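Local structure of acetyltransferase, GNAT family (Listeria monocytogenes str. 4b, 2OH1) at residues Q45-L50 with D143-N148; D91-E96 with G164-F169; P138-D143 with K174-K179. The protein probably transfers an acetyl group from acetyl-coenzyme A to an acceptor not yet identified. All blocks are in the same frame, centred on the assembly; numbering follows the deposited sequence. Where two conformers were deposited one is given.

Interaction 1: residues Q45-L50 with D143-N148; sequences QWSDIL and DCIESN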
loop_
_atom_site.group_PDB
_atom_site.type_symbol
_atom_site.label_atom_id
_atom_site.label_comp_id
_atom_site.label_asym_id
_atom_site.label_seq_id
_atom_site.Cartn_x
_atom_site.Cartn_y
_atom_site.Cartn_z
ATOM N N GLN A 45 0.940 16.771 -2.511
ATOM C CA GLN A 45 -0.461 16.543 -2.719
ATOM C C GLN A 45 -1.179 16.711 -1.378
ATOM O O GLN A 45 -0.674 16.250 -0.354
ATOM C CB GLN A 45 -0.627 15.125 -3.169
ATOM C CG GLN A 45 0.266 14.846 -4.361
ATOM C CD GLN A 45 -0.095 13.551 -4.987
ATOM O OE1 GLN A 45 -0.736 13.532 -6.025
ATOM N NE2 GLN A 45 0.267 12.448 -4.330
ATOM N N TRP A 46 -2.351 17.322 -1.389
ATOM C CA TRP A 46 -3.079 17.528 -0.129
ATOM C C TRP A 46 -3.436 16.190 0.533
ATOM O O TRP A 46 -3.541 16.100 1.758
ATOM C CB TRP A 46 -4.294 18.445 -0.255
ATOM C CG TRP A 46 -5.515 17.793 -0.801
ATOM C CD1 TRP A 46 -5.879 17.682 -2.115
ATOM C CD2 TRP A 46 -6.534 17.129 -0.051
ATOM N NE1 TRP A 46 -7.053 16.972 -2.210
ATOM C CE2 TRP A 46 -7.481 16.643 -0.950
ATOM C CE3 TRP A 46 -6.744 16.925 1.325
ATOM C CZ2 TRP A 46 -8.632 15.964 -0.533
ATOM C CZ3 TRP A 46 -7.867 16.252 1.716
ATOM C CH2 TRP A 46 -8.794 15.795 0.824
ATOM N N SER A 47 -3.601 15.144 -0.261
ATOM C CA SER A 47 -3.845 13.833 0.272
ATOM C C SER A 47 -2.705 13.293 1.148
ATOM O O SER A 47 -2.960 12.509 2.084
ATOM C CB SER A 47 -4.107 12.820 -0.881
ATOM O OG SER A 47 -3.001 12.843 -1.811
ATOM N N ASP A 48 -1.451 13.655 0.852
ATOM C CA ASP A 48 -0.322 13.209 1.676
ATOM C C ASP A 48 -0.309 13.971 2.979
ATOM O O ASP A 48 0.035 13.463 4.011
ATOM C CB ASP A 48 1.002 13.391 0.927
ATOM C CG ASP A 48 1.196 12.288 -0.142
ATOM O OD1 ASP A 48 0.845 11.111 0.124
ATOM O OD2 ASP A 48 1.685 12.599 -1.240
ATOM N N ILE A 49 -0.670 15.225 2.903
ATOM C CA ILE A 49 -0.829 16.098 4.085
ATOM C C ILE A 49 -1.966 15.510 4.948
ATOM O O ILE A 49 -1.866 15.568 6.170
ATOM C CB ILE A 49 -1.179 17.557 3.696
ATOM C CG1 ILE A 49 -0.072 18.166 2.819
ATOM C CG2 ILE A 49 -1.472 18.459 4.929
ATOM C CD1 ILE A 49 -0.471 19.534 2.221
ATOM N N LEU A 50 -3.013 14.946 4.353
ATOM C CA LEU A 50 -4.083 14.377 5.140
ATOM C C LEU A 50 -3.657 13.038 5.744
ATOM O O LEU A 50 -3.758 12.840 6.950
ATOM C CB LEU A 50 -5.340 14.155 4.284
ATOM C CG LEU A 50 -6.594 13.653 5.009
ATOM C CD1 LEU A 50 -7.140 14.767 5.902
ATOM C CD2 LEU A 50 -7.565 13.021 4.016
ATOM N N ASP A 143 -7.746 4.221 -2.318
ATOM C CA ASP A 143 -8.211 5.524 -2.802
ATOM C C ASP A 143 -7.024 6.313 -3.373
ATOM O O ASP A 143 -5.875 6.039 -3.061
ATOM C CB ASP A 143 -8.951 6.248 -1.684
ATOM C CG ASP A 143 -8.124 6.490 -0.425
ATOM O OD1 ASP A 143 -7.037 7.120 -0.496
ATOM O OD2 ASP A 143 -8.582 6.135 0.717
ATOM N N CYS A 144 -7.309 7.268 -4.252
ATOM C CA CYS A 144 -6.251 8.036 -4.933
ATOM C C CYS A 144 -6.785 9.427 -5.132
ATOM O O CYS A 144 -7.896 9.582 -5.550
ATOM C CB CYS A 144 -5.913 7.441 -6.332
ATOM S SG CYS A 144 -4.425 8.083 -7.016
ATOM N N ILE A 145 -5.968 10.413 -4.815
ATOM C CA ILE A 145 -6.333 11.777 -5.093
ATOM C C ILE A 145 -6.715 11.930 -6.594
ATOM O O ILE A 145 -6.027 11.414 -7.472
ATOM C CB ILE A 145 -5.142 12.726 -4.664
ATOM C CG1 ILE A 145 -5.604 14.157 -4.606
ATOM C CG2 ILE A 145 -3.895 12.517 -5.553
ATOM C CD1 ILE A 145 -4.430 15.120 -4.216
ATOM N N GLU A 146 -7.814 12.625 -6.853
ATOM C CA GLU A 146 -8.335 12.770 -8.216
ATOM C C GLU A 146 -7.388 13.485 -9.190
ATOM O O GLU A 146 -7.557 13.357 -10.412
ATOM C CB GLU A 146 -9.695 13.465 -8.216
ATOM C CG GLU A 146 -9.662 14.941 -7.895
ATOM C CD GLU A 146 -11.052 15.550 -7.862
ATOM O OE1 GLU A 146 -11.976 14.968 -8.478
ATOM O OE2 GLU A 146 -11.214 16.611 -7.231
ATOM N N SER A 147 -6.424 14.254 -8.678
ATOM C CA SER A 147 -5.520 14.997 -9.537
ATOM C C SER A 147 -4.192 14.347 -9.898
ATOM O O SER A 147 -3.467 14.905 -10.739
ATOM C CB SER A 147 -5.239 16.340 -8.870
ATOM O OG SER A 147 -4.707 16.162 -7.566
ATOM N N ASN A 148 -3.847 13.191 -9.300
ATOM C CA ASN A 148 -2.583 12.518 -9.639
ATOM C C ASN A 148 -2.803 11.587 -10.829
ATOM O O ASN A 148 -3.186 10.422 -10.672
ATOM C CB ASN A 148 -1.996 11.741 -8.462
ATOM C CG ASN A 148 -0.603 11.274 -8.717
ATOM O OD1 ASN A 148 -0.194 11.011 -9.851
ATOM N ND2 ASN A 148 0.164 11.148 -7.636
HETATM O O HOH W 1 -1.752 15.468 -7.292
#
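I145, the last residue of strand 139-145, carries the tight part of this contact by pushing its side chain against the first turn of helix 46-51. With CG1 anti to the backbone N (chi1 -166°) and the chain extended beyond it, I145 CD1 reaches between two residues of that turn: it lies 3.6 Å from W46 CD1, meeting the indole obliquely, and S47 OG is equally close to it. S47 OG also packs 3.6 Å from I145 CB, so the serine hydroxyl fits into the angle of the branched side chain. The other branch, I145 CG2, touches Q45 OE1 at 3.4 Å.

The polar margin is looser. Q45, at the N-cap position of the helix, crosses N148 at about a right angle, their amide planes 72° apart. The bond from N148 ND2 to Q45 OE1, 3.0 Å long, is strongly bent (124° at the hydrogen) and weak. A water oxygen lies 2.5 Å from Q45 OE1 and donates to it; the same water is 3.0 Å from S147 OG, bridging helix start and turn. N148 has its firmer role elsewhere: N148 OD1 caps L151 N at the start of helix 149-157.

The type I turn I145-N148 links strand 139-145 to helix 149-157, a strand-turn-helix unit of the central acetyltransferase core. Helix 46-51 packs on the exit of that strand and, through W46 and S47, on F169 of strand 169-175.

Interaction 2: residues D91-E96 with G164-F169; sequences DTDLWE and GKKNGF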
loop_
_atom_site.group_PDB
_atom_site.type_symbol
_atom_site.label_atom_id
_atom_site.label_comp_id
_atom_site.label_asym_id
_atom_site.label_seq_id
_atom_site.Cartn_x
_atom_site.Cartn_y
_atom_site.Cartn_z
ATOM N N ASP A 91 -11.556 4.835 5.751
ATOM C CA ASP A 91 -12.005 3.860 4.720
ATOM C C ASP A 91 -13.496 3.689 4.837
ATOM O O ASP A 91 -14.266 3.692 3.878
ATOM C CB ASP A 91 -11.324 2.488 4.871
ATOM C CG ASP A 91 -9.848 2.546 4.716
ATOM O OD1 ASP A 91 -9.387 3.261 3.785
ATOM O OD2 ASP A 91 -9.076 1.844 5.451
ATOM N N THR A 92 -13.983 3.565 6.084
ATOM C CA THR A 92 -15.403 3.331 6.272
ATOM C C THR A 92 -16.230 4.516 5.815
ATOM O O THR A 92 -17.249 4.312 5.187
ATOM C CB THR A 92 -15.697 3.058 7.755
ATOM O OG1 THR A 92 -15.175 1.767 8.106
ATOM C CG2 THR A 92 -17.203 3.171 8.067
ATOM N N ASP A 93 -15.797 5.740 6.120
ATOM C CA ASP A 93 -16.510 6.936 5.662
ATOM C C ASP A 93 -16.500 7.060 4.133
ATOM O O ASP A 93 -17.532 7.260 3.484
ATOM C CB ASP A 93 -15.865 8.222 6.295
ATOM C CG ASP A 93 -16.600 9.449 5.966
ATOM O OD1 ASP A 93 -17.654 9.603 6.590
ATOM O OD2 ASP A 93 -16.168 10.234 5.097
ATOM N N LEU A 94 -15.334 6.828 3.534
ATOM C CA LEU A 94 -15.157 6.998 2.124
ATOM C C LEU A 94 -15.995 6.009 1.291
ATOM O O LEU A 94 -16.569 6.376 0.286
ATOM C CB LEU A 94 -13.668 6.896 1.787
ATOM C CG LEU A 94 -13.259 7.614 0.555
ATOM C CD1 LEU A 94 -13.370 9.126 0.733
ATOM C CD2 LEU A 94 -11.883 7.126 0.107
ATOM N N TRP A 95 -16.034 4.750 1.724
ATOM C CA TRP A 95 -16.644 3.626 0.969
ATOM C C TRP A 95 -18.169 3.467 1.223
ATOM O O TRP A 95 -18.825 2.699 0.546
ATOM C CB TRP A 95 -15.860 2.321 1.241
ATOM C CG TRP A 95 -14.537 2.308 0.478
ATOM C CD1 TRP A 95 -13.368 2.889 0.852
ATOM C CD2 TRP A 95 -14.320 1.801 -0.854
ATOM N NE1 TRP A 95 -12.443 2.752 -0.128
ATOM C CE2 TRP A 95 -12.999 2.073 -1.193
ATOM C CE3 TRP A 95 -15.138 1.091 -1.781
ATOM C CZ2 TRP A 95 -12.455 1.698 -2.447
ATOM C CZ3 TRP A 95 -14.596 0.722 -3.012
ATOM C CH2 TRP A 95 -13.277 1.021 -3.308
ATOM N N GLU A 96 -18.679 4.187 2.219
ATOM C CA GLU A 96 -20.135 4.274 2.475
ATOM C C GLU A 96 -20.695 2.864 2.581
ATOM O O GLU A 96 -20.169 2.063 3.367
ATOM C CB GLU A 96 -20.823 5.156 1.429
ATOM C CG GLU A 96 -20.278 6.579 1.454
ATOM C CD GLU A 96 -21.099 7.595 0.679
ATOM O OE1 GLU A 96 -21.906 7.182 -0.193
ATOM O OE2 GLU A 96 -20.928 8.812 0.959
ATOM N N GLY A 164 -15.896 4.855 -7.896
ATOM C CA GLY A 164 -16.608 6.082 -7.531
ATOM C C GLY A 164 -15.673 7.135 -6.998
ATOM O O GLY A 164 -14.449 7.009 -7.103
ATOM N N LYS A 165 -16.256 8.183 -6.402
ATOM C CA LYS A 165 -15.461 9.335 -5.983
ATOM C C LYS A 165 -16.069 9.949 -4.729
ATOM O O LYS A 165 -17.307 9.933 -4.586
ATOM C CB LYS A 165 -15.343 10.367 -7.107
ATOM C CG LYS A 165 -16.534 11.208 -7.289
ATOM C CD LYS A 165 -16.406 12.168 -8.493
ATOM C CE LYS A 165 -15.330 13.208 -8.298
ATOM N NZ LYS A 165 -15.649 14.407 -9.161
ATOM N N LYS A 166 -15.212 10.420 -3.830
ATOM C CA LYS A 166 -15.687 11.104 -2.626
ATOM C C LYS A 166 -14.553 11.885 -2.031
ATOM O O LYS A 166 -13.386 11.436 -2.022
ATOM C CB LYS A 166 -16.249 10.129 -1.611
ATOM C CG LYS A 166 -16.804 10.811 -0.348
ATOM C CD LYS A 166 -17.602 9.882 0.509
ATOM C CE LYS A 166 -18.039 10.535 1.822
ATOM N NZ LYS A 166 -18.838 9.599 2.668
ATOM N N ASN A 167 -14.894 13.119 -1.592
ATOM C CA ASN A 167 -13.945 13.947 -0.830
ATOM C C ASN A 167 -12.654 14.248 -1.571
ATOM O O ASN A 167 -11.593 14.433 -0.942
ATOM C CB ASN A 167 -13.685 13.341 0.547
ATOM C CG ASN A 167 -14.871 13.533 1.510
ATOM O OD1 ASN A 167 -15.678 14.415 1.303
ATOM N ND2 ASN A 167 -14.950 12.733 2.534
ATOM N N GLY A 168 -12.745 14.289 -2.906
ATOM C CA GLY A 168 -11.590 14.567 -3.735
ATOM C C GLY A 168 -10.754 13.379 -4.084
ATOM O O GLY A 168 -9.620 13.553 -4.585
ATOM N N PHE A 169 -11.244 12.163 -3.759
ATOM C CA PHE A 169 -10.551 10.913 -4.060
ATOM C C PHE A 169 -11.323 10.068 -5.056
ATOM O O PHE A 169 -12.529 10.043 -5.018
ATOM C CB PHE A 169 -10.298 10.070 -2.784
ATOM C CG PHE A 169 -9.320 10.692 -1.811
ATOM C CD1 PHE A 169 -9.747 11.706 -0.965
ATOM C CD2 PHE A 169 -8.020 10.322 -1.786
ATOM C CE1 PHE A 169 -8.892 12.299 -0.104
ATOM C CE2 PHE A 169 -7.138 10.914 -0.912
ATOM C CZ PHE A 169 -7.589 11.908 -0.064
HETATM O O HOH W 2 -16.901 12.838 4.740
HETATM O O HOH W 3 -19.501 10.995 5.144
HETATM O O HOH W 4 -13.961 10.514 4.052
#
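A type I' turn, K166-F169, closes the hairpin of strands 161-166 and 169-175, and the contact joins this hairpin to the C-terminal end of helix 89-95. The turn is pinned by paired backbone bonds between K166 and F169, and from the first position of the turn K166 reaches the C-terminal end of the helix. Every torsion of the lysine is close to anti (chi1 -178°), so the straight chain delivers its ammonium to the last turn. There K166 NZ donates to D93 O at 2.8 Å, approaching from above the carbonyl plane rather than along a lone pair. It also forms a salt bridge with E96 OE2, again 2.8 Å from K166 NZ, using the anti lone pair of that oxygen. A long ion pair to D93 OD2, 3.7 Å from K166 NZ, completes the network. The ammonium thus lies where its charge would be expected to interact favourably with the helix dipole.

Beneath the charges, the side chains of L94 and K166 run antiparallel past one another, L94 CD1 lying 3.8 Å from K166 CB. L94 CD2 only grazes F169 CB, at 4.4 Å. The outer margin is watery: the D93 carboxylate and N167 amide are nearly coplanar, 13° apart, and two waters bridge D93 OD2 to N167 ND2, while a third joins D93 OD1 to K166 NZ.

Helix 89-95 packs against the sheet here, L94 touching L171 of strand 169-175 and D143 of strand 139-145, and F169 packs edge-to-face with W90 of the same helix.

Interaction 3: residues P138-D143 with K174-K179; sequences PFIRLD and KELSQK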
loop_
_atom_site.group_PDB
_atom_site.type_symbol
_atom_site.label_atom_id
_atom_site.label_comp_id
_atom_site.label_asym_id
_atom_site.label_seq_id
_atom_site.Cartn_x
_atom_site.Cartn_y
_atom_site.Cartn_z
ATOM N N PRO A 138 -12.843 -10.820 -0.209
ATOM C CA PRO A 138 -13.247 -10.669 -1.620
ATOM C C PRO A 138 -12.676 -9.480 -2.416
ATOM O O PRO A 138 -12.731 -9.507 -3.640
ATOM C CB PRO A 138 -14.774 -10.535 -1.531
ATOM C CG PRO A 138 -15.033 -10.013 -0.169
ATOM C CD PRO A 138 -13.972 -10.563 0.717
ATOM N N PHE A 139 -12.132 -8.454 -1.727
ATOM C CA PHE A 139 -11.665 -7.251 -2.391
ATOM C C PHE A 139 -10.382 -6.711 -1.764
ATOM O O PHE A 139 -10.187 -6.795 -0.539
ATOM C CB PHE A 139 -12.677 -6.111 -2.274
ATOM C CG PHE A 139 -14.057 -6.430 -2.790
ATOM C CD1 PHE A 139 -14.306 -6.456 -4.146
ATOM C CD2 PHE A 139 -15.086 -6.680 -1.908
ATOM C CE1 PHE A 139 -15.595 -6.758 -4.627
ATOM C CE2 PHE A 139 -16.368 -6.956 -2.382
ATOM C CZ PHE A 139 -16.601 -7.000 -3.730
ATOM N N ILE A 140 -9.538 -6.128 -2.608
ATOM C CA ILE A 140 -8.491 -5.204 -2.178
ATOM C C ILE A 140 -8.971 -3.833 -2.677
ATOM O O ILE A 140 -9.417 -3.708 -3.833
ATOM C CB ILE A 140 -7.073 -5.463 -2.823
ATOM C CG1 ILE A 140 -6.518 -6.861 -2.572
ATOM C CG2 ILE A 140 -6.034 -4.389 -2.371
ATOM C CD1 ILE A 140 -6.497 -7.278 -1.102
ATOM N N ARG A 141 -8.855 -2.827 -1.813
ATOM C CA ARG A 141 -9.367 -1.478 -2.064
ATOM C C ARG A 141 -8.327 -0.443 -1.793
ATOM O O ARG A 141 -7.435 -0.633 -0.965
ATOM C CB ARG A 141 -10.605 -1.198 -1.224
ATOM C CG ARG A 141 -11.801 -2.050 -1.719
ATOM C CD ARG A 141 -12.995 -1.868 -0.821
ATOM N NE ARG A 141 -14.187 -2.473 -1.409
ATOM C CZ ARG A 141 -15.302 -2.681 -0.770
ATOM N NH1 ARG A 141 -15.395 -2.416 0.516
ATOM N NH2 ARG A 141 -16.318 -3.239 -1.428
ATOM N N LEU A 142 -8.446 0.649 -2.520
ATOM C CA LEU A 142 -7.603 1.802 -2.227
ATOM C C LEU A 142 -8.256 3.077 -2.778
ATOM O O LEU A 142 -9.234 3.020 -3.497
ATOM C CB LEU A 142 -6.213 1.622 -2.784
ATOM C CG LEU A 142 -6.187 1.461 -4.302
ATOM C CD1 LEU A 142 -6.157 2.835 -5.019
ATOM C CD2 LEU A 142 -5.052 0.561 -4.729
ATOM N N ASP A 143 -7.746 4.221 -2.318
ATOM C CA ASP A 143 -8.211 5.524 -2.802
ATOM C C ASP A 143 -7.024 6.313 -3.373
ATOM O O ASP A 143 -5.875 6.039 -3.061
ATOM C CB ASP A 143 -8.951 6.248 -1.684
ATOM C CG ASP A 143 -8.124 6.490 -0.425
ATOM O OD1 ASP A 143 -7.037 7.120 -0.496
ATOM O OD2 ASP A 143 -8.582 6.135 0.717
ATOM N N LYS A 174 -10.268 -4.200 -6.499
ATOM C CA LYS A 174 -9.979 -5.365 -7.294
ATOM C C LYS A 174 -10.678 -6.545 -6.630
ATOM O O LYS A 174 -10.422 -6.848 -5.467
ATOM C CB LYS A 174 -8.489 -5.580 -7.400
ATOM C CG LYS A 174 -8.144 -6.683 -8.365
ATOM C CD LYS A 174 -6.691 -7.043 -8.456
ATOM C CE LYS A 174 -5.904 -6.107 -9.245
ATOM N NZ LYS A 174 -4.702 -6.787 -9.839
ATOM N N GLU A 175 -11.500 -7.268 -7.377
ATOM C CA GLU A 175 -12.142 -8.435 -6.833
ATOM C C GLU A 175 -11.137 -9.581 -6.853
ATOM O O GLU A 175 -10.399 -9.789 -7.820
ATOM C CB GLU A 175 -13.408 -8.760 -7.627
ATOM C CG GLU A 175 -14.414 -9.618 -6.817
ATOM C CD GLU A 175 -15.862 -9.567 -7.378
ATOM O OE1 GLU A 175 -16.041 -9.063 -8.517
ATOM O OE2 GLU A 175 -16.792 -10.044 -6.669
ATOM N N LEU A 176 -11.073 -10.353 -5.768
ATOM C CA LEU A 176 -10.119 -11.420 -5.641
ATOM C C LEU A 176 -10.815 -12.745 -5.853
ATOM O O LEU A 176 -11.629 -13.134 -5.023
ATOM C CB LEU A 176 -9.552 -11.408 -4.257
ATOM C CG LEU A 176 -8.806 -10.122 -3.853
ATOM C CD1 LEU A 176 -8.229 -10.179 -2.425
ATOM C CD2 LEU A 176 -7.698 -9.873 -4.859
ATOM N N SER A 177 -10.407 -13.449 -6.881
ATOM C CA SER A 177 -11.013 -14.740 -7.220
ATOM C C SER A 177 -10.646 -15.873 -6.304
ATOM O O SER A 177 -9.484 -16.125 -6.033
ATOM C CB SER A 177 -10.633 -15.155 -8.642
ATOM O OG SER A 177 -11.389 -16.305 -9.024
ATOM N N GLN A 178 -11.682 -16.606 -5.882
ATOM C CA GLN A 178 -11.491 -17.897 -5.193
ATOM C C GLN A 178 -11.482 -19.108 -6.136
ATOM O O GLN A 178 -11.317 -20.215 -5.669
ATOM C CB GLN A 178 -12.582 -18.098 -4.146
ATOM C CG GLN A 178 -12.430 -17.222 -2.944
ATOM C CD GLN A 178 -11.233 -17.610 -2.080
ATOM O OE1 GLN A 178 -11.064 -18.798 -1.713
ATOM N NE2 GLN A 178 -10.452 -16.614 -1.661
ATOM N N LYS A 179 -11.633 -18.882 -7.450
ATOM C CA LYS A 179 -11.670 -19.968 -8.454
ATOM C C LYS A 179 -10.446 -20.859 -8.297
ATOM O O LYS A 179 -10.521 -22.101 -8.465
ATOM C CB LYS A 179 -11.786 -19.421 -9.896
ATOM C CG LYS A 179 -13.177 -18.840 -10.267
ATOM O OXT LYS A 179 -9.364 -20.356 -7.924
#
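F139 lays its ring alongside the side chain of E175, both pointing the same way from one face of the sheet, with F139 CE1 3.8 Å from E175 CG. The ring and carboxylate planes are only 24° apart. On one face of the ring sits R141 NH2, 3.6 Å above its plane and displaced toward the rim; that guanidinium also forms a salt bridge with D101.

F139 and E175 are an antiparallel non-hydrogen-bonded pair, and the neighbouring I140 and K174 are a hydrogen-bonded one. K174 N gives to I140 O at 2.8 Å, nearly along the C=O axis, and I140 N to K174 O at 3.1 Å, within the carbonyl plane. Beyond the last paired residue of strand 169-175, L176 N still donates to P138 O, 2.8 Å away and nearly straight (168°), although it lies above the carbonyl plane. The antiparallel pairing of strands 139-145 and 169-175 in the mixed acetyltransferase sheet is thus carried on into the C-terminal tail. On the face opposite F139, I140 CD1 meets L176 CD1 at 3.6 Å, the two side chains crossing obliquely.

Farther on, S177 OG accepts from K179 N in an ST turn. I140 and L176 pack against helix 120-134 through E129, L176 also on I133, and K174 pairs with E129 and bonds Y158 O; strand 139-145 is flanked on its other edge by the parallel strand 103-111.

How the interactions relate
All three contacts belong to one half of the mixed sheet, where strands 103-111, 139-145, 169-175 and 161-166 lie in that order. Strand 139-145 supplies both interaction 1 and interaction 3, sharing D143, yet their centres are about 22 Å apart because they use its two ends. Interaction 2 lies about 12 Å from interaction 1 and about 17 Å from interaction 3, meeting interaction 1 through the backbone of E146 and G168, and both others around D143. Along the chain come 45-50, 91-96, 138-143 running into 143-148, 164-169 and 174-179. Two earlier helices thus pack on later strands, and the C-terminal tail pairs with the same half of the sheet.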